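Local coordinates for protein glutamate--tRNA ligase (Methanothermobacter thermautotrophicus, PDB 3AII) that probably attaches glutamate to tRNA(Glu) in two steps, first activating the amino acid with ATP and then transferring it to the tRNA acceptor end, at residues 87-92 and 125-130; 117-122 and 375-380. All coordinates share one frame; numbering follows the deposited sequence.

Overall arrangement
Contact 1 (87-92 with 125-130) and contact 2 (117-122 with 375-380) share helix 111-126, contact 2 using its middle and contact 1 its C-terminal end and the following turn, with centres about 11 Å apart. Their segments alternate along the chain: the modelled N-terminal strip, mid-helix, helix end, and finally the loop between helices 365-375 and 386-397. Contact 1 is at the surface, and contact 2 is buried closer to the centre of the molecule. Leu87 joins them, its CD1 lying 4.1 Å from CD2 of Leu119. Helix 111-126 starts within the predicted HIGH motif, so the two contacts bring the N-terminal strip and a late part of the class I catalytic domain together on this early helix.

Contact 1: 87-92 and 125-130; sequences LRELAG and RKYDGR. With CA (calcium ion), chain E.
Leu87 and Leu90 face Lys126 and Tyr127 across wide backbone spacings, with the CA atoms of Leu87 and Lys126 8.8 Å apart and those of Leu90 and Tyr127 9.0 Å apart. The irregular 87-92 strip thus passes the C-terminus of helix 111-126, bridged by long side chains. A Schellman motif with Asp128 as its C' residue closes the helix, and Asp128 N donates to Arg125 O at 3.1 Å. Tyr127, its ring CG anti to the carbonyl carbon (chi1 -73°), reaches across so that its hydroxyl oxygen accepts the backbone N-H of Leu90 at 2.7 Å (OH to N) and 161°. Leu90 CD2 packs against the same ring, 3.4 Å from CE1, so the tyrosine is held both at its hydroxyl and by this apolar contact. Lys126 lays its aliphatic chain toward the strip, CE 3.6 Å from Leu87 O. Beyond the turn, Gly129 O binds the calcium ion at 2.4 Å, and Asp128 OD2 accepts a bond from water 2, one of the metal's water ligands. Tyr123, one helical turn back, bonds Arg88 O and touches Leu90, while Arg130 begins strand 130-135 by pairing with Val97 and Leu99 beside strand 98-101.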
ATOM      1  N   LEU A  87     -11.598   2.604  18.231  1.00 69.72           N
ATOM      2  CA  LEU A  87     -10.539   1.689  18.641  1.00 52.93           C
ATOM      3  C   LEU A  87     -10.651   1.372  20.129  1.00 45.01           C
ATOM      4  O   LEU A  87     -11.053   2.222  20.919  1.00 57.19           O
ATOM      5  CB  LEU A  87      -9.160   2.292  18.350  1.00 50.78           C
ATOM      6  CG  LEU A  87      -8.794   2.702  16.920  1.00 55.45           C
ATOM      7  CD1 LEU A  87      -9.105   1.583  15.941  1.00 37.75           C
ATOM      8  CD2 LEU A  87      -9.494   3.995  16.512  1.00 56.90           C
ATOM      9  N   ARG A  88     -10.287   0.148  20.505  1.00 44.41           N
ATOM     10  CA  ARG A  88     -10.288  -0.262  21.904  1.00 52.82           C
ATOM     11  C   ARG A  88      -9.266   0.555  22.684  1.00 61.47           C
ATOM     12  O   ARG A  88      -8.272   1.016  22.121  1.00 41.73           O
ATOM     13  CB  ARG A  88      -9.945  -1.747  22.029  1.00 63.13           C
ATOM     14  CG  ARG A  88      -8.475  -2.001  22.336  1.00 61.69           C
ATOM     15  CD  ARG A  88      -8.176  -3.475  22.560  1.00 70.64           C
ATOM     16  NE  ARG A  88      -9.034  -4.061  23.585  1.00 84.34           N
ATOM     17  CZ  ARG A  88      -8.831  -5.254  24.136  1.00 95.12           C
ATOM     18  NH1 ARG A  88      -7.788  -5.988  23.768  1.00 85.67           N
ATOM     19  NH2 ARG A  88      -9.666  -5.710  25.061  1.00 78.04           N
ATOM     20  N   GLU A  89      -9.499   0.728  23.983  1.00 50.25           N
ATOM     21  CA  GLU A  89      -8.562   1.479  24.818  1.00 44.60           C
ATOM     22  C   GLU A  89      -7.235   0.744  24.997  1.00 48.03           C
ATOM     23  O   GLU A  89      -7.184  -0.484  25.061  1.00 48.92           O
ATOM     24  CB  GLU A  89      -9.178   1.810  26.186  1.00 46.09           C
ATOM     25  CG  GLU A  89     -10.461   2.620  26.085  1.00 44.74           C
ATOM     26  CD  GLU A  89     -11.079   2.987  27.447  1.00 76.44           C
ATOM     27  OE1 GLU A  89     -10.748   2.364  28.477  1.00 78.25           O
ATOM     28  OE2 GLU A  89     -11.944   3.903  27.472  1.00 84.34           O
ATOM     29  N   LEU A  90      -6.161   1.521  25.069  1.00 33.69           N
ATOM     30  CA  LEU A  90      -4.830   0.998  25.343  1.00 39.65           C
ATOM     31  C   LEU A  90      -4.708   0.666  26.826  1.00 40.89           C
ATOM     32  O   LEU A  90      -5.332   1.309  27.670  1.00 44.87           O
ATOM     33  CB  LEU A  90      -3.763   2.023  24.948  1.00 40.94           C
ATOM     34  CG  LEU A  90      -3.166   1.927  23.536  1.00 45.16           C
ATOM     35  CD1 LEU A  90      -4.010   1.073  22.615  1.00 47.69           C
ATOM     36  CD2 LEU A  90      -2.902   3.300  22.922  1.00 47.45           C
ATOM     37  N   ALA A  91      -3.899  -0.340  27.143  1.00 47.26           N
ATOM     38  CA  ALA A  91      -3.677  -0.736  28.533  1.00 44.59           C
ATOM     39  C   ALA A  91      -2.467  -0.025  29.116  1.00 49.82           C
ATOM     40  O   ALA A  91      -1.579   0.412  28.390  1.00 52.58           O
ATOM     41  CB  ALA A  91      -3.492  -2.223  28.640  1.00 46.27           C
ATOM     42  N   GLY A  92      -2.425   0.064  30.438  1.00 48.31           N
ATOM     43  CA  GLY A  92      -1.259   0.573  31.131  1.00 75.31           C
ATOM     44  C   GLY A  92      -0.815   1.968  30.749  1.00 52.21           C
ATOM     45  O   GLY A  92       0.349   2.312  30.952  1.00 57.41           O
ATOM     46  N   ARG A 125      -3.504  10.175  17.934  1.00 21.54           N
ATOM     47  CA  ARG A 125      -4.524  11.225  17.966  1.00 21.36           C
ATOM     48  C   ARG A 125      -5.435  11.043  19.174  1.00 22.38           C
ATOM     49  O   ARG A 125      -5.627  11.963  19.968  1.00 28.19           O
ATOM     50  CB  ARG A 125      -5.367  11.212  16.694  1.00 25.68           C
ATOM     51  CG  ARG A 125      -4.695  11.848  15.492  1.00 38.43           C
ATOM     52  CD  ARG A 125      -5.731  12.493  14.576  1.00 60.85           C
ATOM     53  NE  ARG A 125      -6.815  11.571  14.251  1.00 54.72           N
ATOM     54  CZ  ARG A 125      -7.381  11.474  13.053  1.00 49.97           C
ATOM     55  NH1 ARG A 125      -8.358  10.601  12.852  1.00 59.28           N
ATOM     56  NH2 ARG A 125      -6.971  12.247  12.056  1.00 49.66           N
ATOM     57  N   LYS A 126      -5.979   9.839  19.297  1.00 25.22           N
ATOM     58  CA  LYS A 126      -6.868   9.492  20.404  1.00 21.53           C
ATOM     59  C   LYS A 126      -6.281   9.852  21.773  1.00 27.83           C
ATOM     60  O   LYS A 126      -6.975  10.413  22.624  1.00 29.41           O
ATOM     61  CB  LYS A 126      -7.189   7.998  20.351  1.00 28.51           C
ATOM     62  CG  LYS A 126      -8.188   7.509  21.393  1.00 34.31           C
ATOM     63  CD  LYS A 126      -8.286   5.986  21.354  1.00 37.29           C
ATOM     64  CE  LYS A 126      -9.682   5.493  21.707  1.00 63.80           C
ATOM     65  NZ  LYS A 126     -10.120   5.942  23.053  1.00 45.12           N
ATOM     66  N   TYR A 127      -5.004   9.535  21.990  1.00 24.97           N
ATOM     67  CA  TYR A 127      -4.367   9.749  23.289  1.00 22.73           C
ATOM     68  C   TYR A 127      -3.537  11.030  23.391  1.00 20.36           C
ATOM     69  O   TYR A 127      -2.830  11.235  24.377  1.00 24.31           O
ATOM     70  CB  TYR A 127      -3.515   8.534  23.678  1.00 20.24           C
ATOM     71  CG  TYR A 127      -4.367   7.363  24.078  1.00 24.97           C
ATOM     72  CD1 TYR A 127      -4.758   6.419  23.148  1.00 25.35           C
ATOM     73  CD2 TYR A 127      -4.822   7.227  25.385  1.00 35.55           C
ATOM     74  CE1 TYR A 127      -5.563   5.354  23.503  1.00 35.79           C
ATOM     75  CE2 TYR A 127      -5.625   6.169  25.751  1.00 36.71           C
ATOM     76  CZ  TYR A 127      -5.996   5.237  24.804  1.00 34.63           C
ATOM     77  OH  TYR A 127      -6.794   4.175  25.158  1.00 41.26           O
ATOM     78  N   ASP A 128      -3.639  11.886  22.377  1.00 20.18           N
ATOM     79  CA  ASP A 128      -2.895  13.138  22.359  1.00 27.40           C
ATOM     80  C   ASP A 128      -1.407  12.848  22.574  1.00 27.85           C
ATOM     81  O   ASP A 128      -0.709  13.587  23.269  1.00 25.66           O
ATOM     82  CB  ASP A 128      -3.411  14.079  23.454  1.00 35.58           C
ATOM     83  CG  ASP A 128      -2.903  15.505  23.294  1.00 41.93           C
ATOM     84  OD1 ASP A 128      -2.824  16.226  24.315  1.00 42.97           O
ATOM     85  OD2 ASP A 128      -2.586  15.907  22.152  1.00 34.46           O
ATOM     86  N   GLY A 129      -0.929  11.760  21.977  1.00 21.15           N
ATOM     87  CA  GLY A 129       0.459  11.355  22.166  1.00 18.82           C
ATOM     88  C   GLY A 129       1.338  11.670  20.963  1.00 18.33           C
ATOM     89  O   GLY A 129       0.991  12.494  20.127  1.00 21.54           O
ATOM     90  N   ARG A 130       2.485  11.005  20.875  1.00 19.48           N
ATOM     91  CA  ARG A 130       3.397  11.227  19.762  1.00 17.98           C
ATOM     92  C   ARG A 130       3.551   9.982  18.910  1.00 17.64           C
ATOM     93  O   ARG A 130       3.348   8.869  19.387  1.00 19.12           O
ATOM     94  CB  ARG A 130       4.765  11.692  20.271  1.00 18.76           C
ATOM     95  CG  ARG A 130       4.738  13.148  20.734  1.00 24.67           C
ATOM     96  CD  ARG A 130       6.118  13.637  21.141  1.00 27.14           C
ATOM     97  NE  ARG A 130       6.707  12.757  22.127  1.00 31.91           N
ATOM     98  CZ  ARG A 130       7.825  12.070  21.951  1.00 23.57           C
ATOM     99  NH1 ARG A 130       8.512  12.177  20.821  1.00 29.85           N
ATOM    100  NH2 ARG A 130       8.266  11.289  22.918  1.00 27.42           N
TER
HETATM  101 CA    CA E1002       0.123  14.346  18.797  1.00 28.30          CA
HETATM  102  O   HOH W   1      -2.089  13.695  19.499  1.00 31.83           O
HETATM  103  O   HOH W   2      -0.230  15.848  20.719  1.00 31.36           O
HETATM  104  O   HOH W   3      -0.348  15.864  17.250  1.00 25.43           O
HETATM  105  O   HOH W   4       2.397  15.470  19.221  1.00 28.40           O

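Contact 2: 117-122 and 375-380; sequences AILNHE and IGVKIA
Leu119 turns CG anti to its own carbonyl carbon (chi1 -67°), and with chi2 near 173° CD1 continues the line of the chain and is carried out from helix 111-126 to the bend at Gly376 and Val377. There CD1 lies 4.1 Å from Gly376 O and 4.3 Å from Val377 CG1, so one methyl group makes the cross-segment approach to both a carbonyl and a branched side chain. The contact is small and loose, about 99 Å² in all, and about half of that belongs to Leu119.

Helix 365-375 ends just before Gly376, whose positive phi (63°) swings the backbone out of the helical path. Having no side chain, this glycine meets the leucine through its main chain, and the CA atoms of Leu119 and Gly376 are 7.4 Å apart. Val377 follows with its two methyls divided: CG1 faces Leu119, whereas CG2 lies near Arg88 CG of the N-terminal strip, a poorly ordered side chain that makes this contact uncertain. Leu87 also reaches the bend, its CD1 4.0 Å from Gly376 CA. Gly376 is buried, and its carbonyl oxygen is hydrogen-bonded by Arg115 NH2, one helical turn before Leu119, so helix 111-126 offers the bend both an apolar and a polar hold.

One turn further on, Glu122 forms a salt bridge with Arg369 of helix 365-375, and Ile118 packs on that helix as well. Helix 111-126 itself links strands 98-101 and 130-135 in a beta-alpha-beta crossover, the opening unit of the Rossmann-type catalytic fold of class I synthetases, in which the predicted HIGH motif leads into this helix.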
ATOM      1  N   ALA A 117       0.341   2.050   9.873  1.00 21.11           N
ATOM      2  CA  ALA A 117       0.512   3.501   9.898  1.00 16.24           C
ATOM      3  C   ALA A 117      -0.748   4.188  10.404  1.00 16.76           C
ATOM      4  O   ALA A 117      -0.702   5.051  11.281  1.00 20.44           O
ATOM      5  CB  ALA A 117       0.870   4.008   8.516  1.00 16.12           C
ATOM      6  N   ILE A 118      -1.883   3.781   9.847  1.00 18.87           N
ATOM      7  CA  ILE A 118      -3.164   4.367  10.232  1.00 19.82           C
ATOM      8  C   ILE A 118      -3.499   4.094  11.701  1.00 14.87           C
ATOM      9  O   ILE A 118      -3.868   5.004  12.436  1.00 19.52           O
ATOM     10  CB  ILE A 118      -4.289   3.863   9.314  1.00 20.32           C
ATOM     11  CG1 ILE A 118      -4.122   4.458   7.912  1.00 24.12           C
ATOM     12  CG2 ILE A 118      -5.660   4.239   9.888  1.00 21.12           C
ATOM     13  CD1 ILE A 118      -4.765   3.652   6.835  1.00 29.74           C
ATOM     14  N   LEU A 119      -3.357   2.846  12.135  1.00 20.15           N
ATOM     15  CA  LEU A 119      -3.720   2.507  13.503  1.00 18.85           C
ATOM     16  C   LEU A 119      -2.854   3.266  14.505  1.00 18.52           C
ATOM     17  O   LEU A 119      -3.350   3.828  15.477  1.00 20.50           O
ATOM     18  CB  LEU A 119      -3.637   0.993  13.734  1.00 19.61           C
ATOM     19  CG  LEU A 119      -4.685   0.203  12.956  1.00 25.12           C
ATOM     20  CD1 LEU A 119      -4.444  -1.296  13.080  1.00 33.47           C
ATOM     21  CD2 LEU A 119      -6.077   0.581  13.440  1.00 31.17           C
ATOM     22  N   ASN A 120      -1.552   3.301  14.258  1.00 17.98           N
ATOM     23  CA  ASN A 120      -0.668   4.002  15.169  1.00 17.30           C
ATOM     24  C   ASN A 120      -0.931   5.492  15.182  1.00 17.26           C
ATOM     25  O   ASN A 120      -0.896   6.138  16.235  1.00 20.57           O
ATOM     26  CB  ASN A 120       0.789   3.694  14.838  1.00 18.54           C
ATOM     27  CG  ASN A 120       1.216   2.362  15.383  1.00 19.74           C
ATOM     28  OD1 ASN A 120       1.477   2.229  16.578  1.00 20.63           O
ATOM     29  ND2 ASN A 120       1.273   1.356  14.523  1.00 20.74           N
ATOM     30  N   HIS A 121      -1.220   6.038  14.008  1.00 16.28           N
ATOM     31  CA  HIS A 121      -1.582   7.444  13.913  1.00 16.92           C
ATOM     32  C   HIS A 121      -2.901   7.727  14.645  1.00 19.41           C
ATOM     33  O   HIS A 121      -2.991   8.673  15.420  1.00 20.50           O
ATOM     34  CB  HIS A 121      -1.651   7.871  12.456  1.00 19.00           C
ATOM     35  CG  HIS A 121      -2.201   9.246  12.256  1.00 19.82           C
ATOM     36  ND1 HIS A 121      -1.618  10.369  12.802  1.00 22.92           N
ATOM     37  CD2 HIS A 121      -3.282   9.679  11.565  1.00 18.71           C
ATOM     38  CE1 HIS A 121      -2.316  11.438  12.455  1.00 20.15           C
ATOM     39  NE2 HIS A 121      -3.333  11.044  11.705  1.00 28.25           N
ATOM     40  N   GLU A 122      -3.906   6.883  14.424  1.00 20.53           N
ATOM     41  CA  GLU A 122      -5.183   7.026  15.131  1.00 25.19           C
ATOM     42  C   GLU A 122      -5.067   6.939  16.657  1.00 24.85           C
ATOM     43  O   GLU A 122      -5.751   7.668  17.370  1.00 21.93           O
ATOM     44  CB  GLU A 122      -6.216   6.009  14.623  1.00 18.41           C
ATOM     45  CG  GLU A 122      -6.659   6.204  13.175  1.00 24.04           C
ATOM     46  CD  GLU A 122      -7.547   7.429  12.977  1.00 34.94           C
ATOM     47  OE1 GLU A 122      -8.195   7.885  13.943  1.00 33.66           O
ATOM     48  OE2 GLU A 122      -7.596   7.938  11.839  1.00 35.20           O
ATOM     49  N   ILE A 375     -11.896  -2.071  10.782  1.00 32.27           N
ATOM     50  CA  ILE A 375     -11.325  -3.371  11.137  1.00 38.17           C
ATOM     51  C   ILE A 375     -10.686  -3.336  12.530  1.00 45.34           C
ATOM     52  O   ILE A 375     -10.752  -4.312  13.277  1.00 53.99           O
ATOM     53  CB  ILE A 375     -10.290  -3.848  10.100  1.00 38.07           C
ATOM     54  CG1 ILE A 375     -10.985  -4.189   8.780  1.00 40.28           C
ATOM     55  CG2 ILE A 375      -9.524  -5.057  10.624  1.00 52.86           C
ATOM     56  CD1 ILE A 375     -10.030  -4.535   7.659  1.00 35.08           C
ATOM     57  N   GLY A 376     -10.068  -2.208  12.875  1.00 34.28           N
ATOM     58  CA  GLY A 376      -9.488  -2.017  14.196  1.00 41.81           C
ATOM     59  C   GLY A 376      -8.360  -2.975  14.546  1.00 28.69           C
ATOM     60  O   GLY A 376      -7.751  -3.586  13.664  1.00 32.25           O
ATOM     61  N   VAL A 377      -8.083  -3.107  15.842  1.00 31.42           N
ATOM     62  CA  VAL A 377      -6.994  -3.963  16.312  1.00 36.38           C
ATOM     63  C   VAL A 377      -7.483  -5.377  16.633  1.00 50.30           C
ATOM     64  O   VAL A 377      -7.023  -6.014  17.586  1.00 42.52           O
ATOM     65  CB  VAL A 377      -6.274  -3.351  17.530  1.00 42.40           C
ATOM     66  CG1 VAL A 377      -5.553  -2.076  17.125  1.00 42.79           C
ATOM     67  CG2 VAL A 377      -7.261  -3.071  18.648  1.00 37.39           C
ATOM     68  N   LYS A 378      -8.412  -5.857  15.813  1.00 38.06           N
ATOM     69  CA  LYS A 378      -8.980  -7.191  15.962  1.00 41.12           C
ATOM     70  C   LYS A 378      -7.901  -8.255  16.154  1.00 40.39           C
ATOM     71  O   LYS A 378      -6.984  -8.381  15.338  1.00 36.27           O
ATOM     72  CB  LYS A 378      -9.840  -7.523  14.737  1.00 48.26           C
ATOM     73  CG  LYS A 378     -10.481  -8.900  14.767  1.00 49.20           C
ATOM     74  CD  LYS A 378     -11.357  -9.116  13.548  1.00 51.50           C
ATOM     75  CE  LYS A 378     -11.945 -10.518  13.540  1.00 65.88           C
ATOM     76  NZ  LYS A 378     -12.927 -10.690  12.436  1.00 58.29           N
ATOM     77  N   ILE A 379      -8.011  -9.024  17.233  1.00 44.96           N
ATOM     78  CA  ILE A 379      -7.024 -10.060  17.512  1.00 30.51           C
ATOM     79  C   ILE A 379      -7.063 -11.158  16.455  1.00 40.54           C
ATOM     80  O   ILE A 379      -6.027 -11.596  15.958  1.00 33.51           O
ATOM     81  CB  ILE A 379      -7.224 -10.693  18.903  1.00 60.67           C
ATOM     82  CG1 ILE A 379      -7.302  -9.611  19.984  1.00 64.42           C
ATOM     83  CG2 ILE A 379      -6.098 -11.677  19.198  1.00 41.75           C
ATOM     84  CD1 ILE A 379      -6.075  -8.728  20.061  1.00 49.12           C
ATOM     85  N   ALA A 380      -8.268 -11.595  16.107  1.00 37.96           N
ATOM     86  CA  ALA A 380      -8.421 -12.679  15.148  1.00 41.51           C
ATOM     87  C   ALA A 380      -8.106 -12.234  13.719  1.00 58.63           C
ATOM     88  O   ALA A 380      -8.330 -11.079  13.347  1.00 42.85           O
ATOM     89  CB  ALA A 380      -9.824 -13.265  15.234  1.00 49.45           C
TER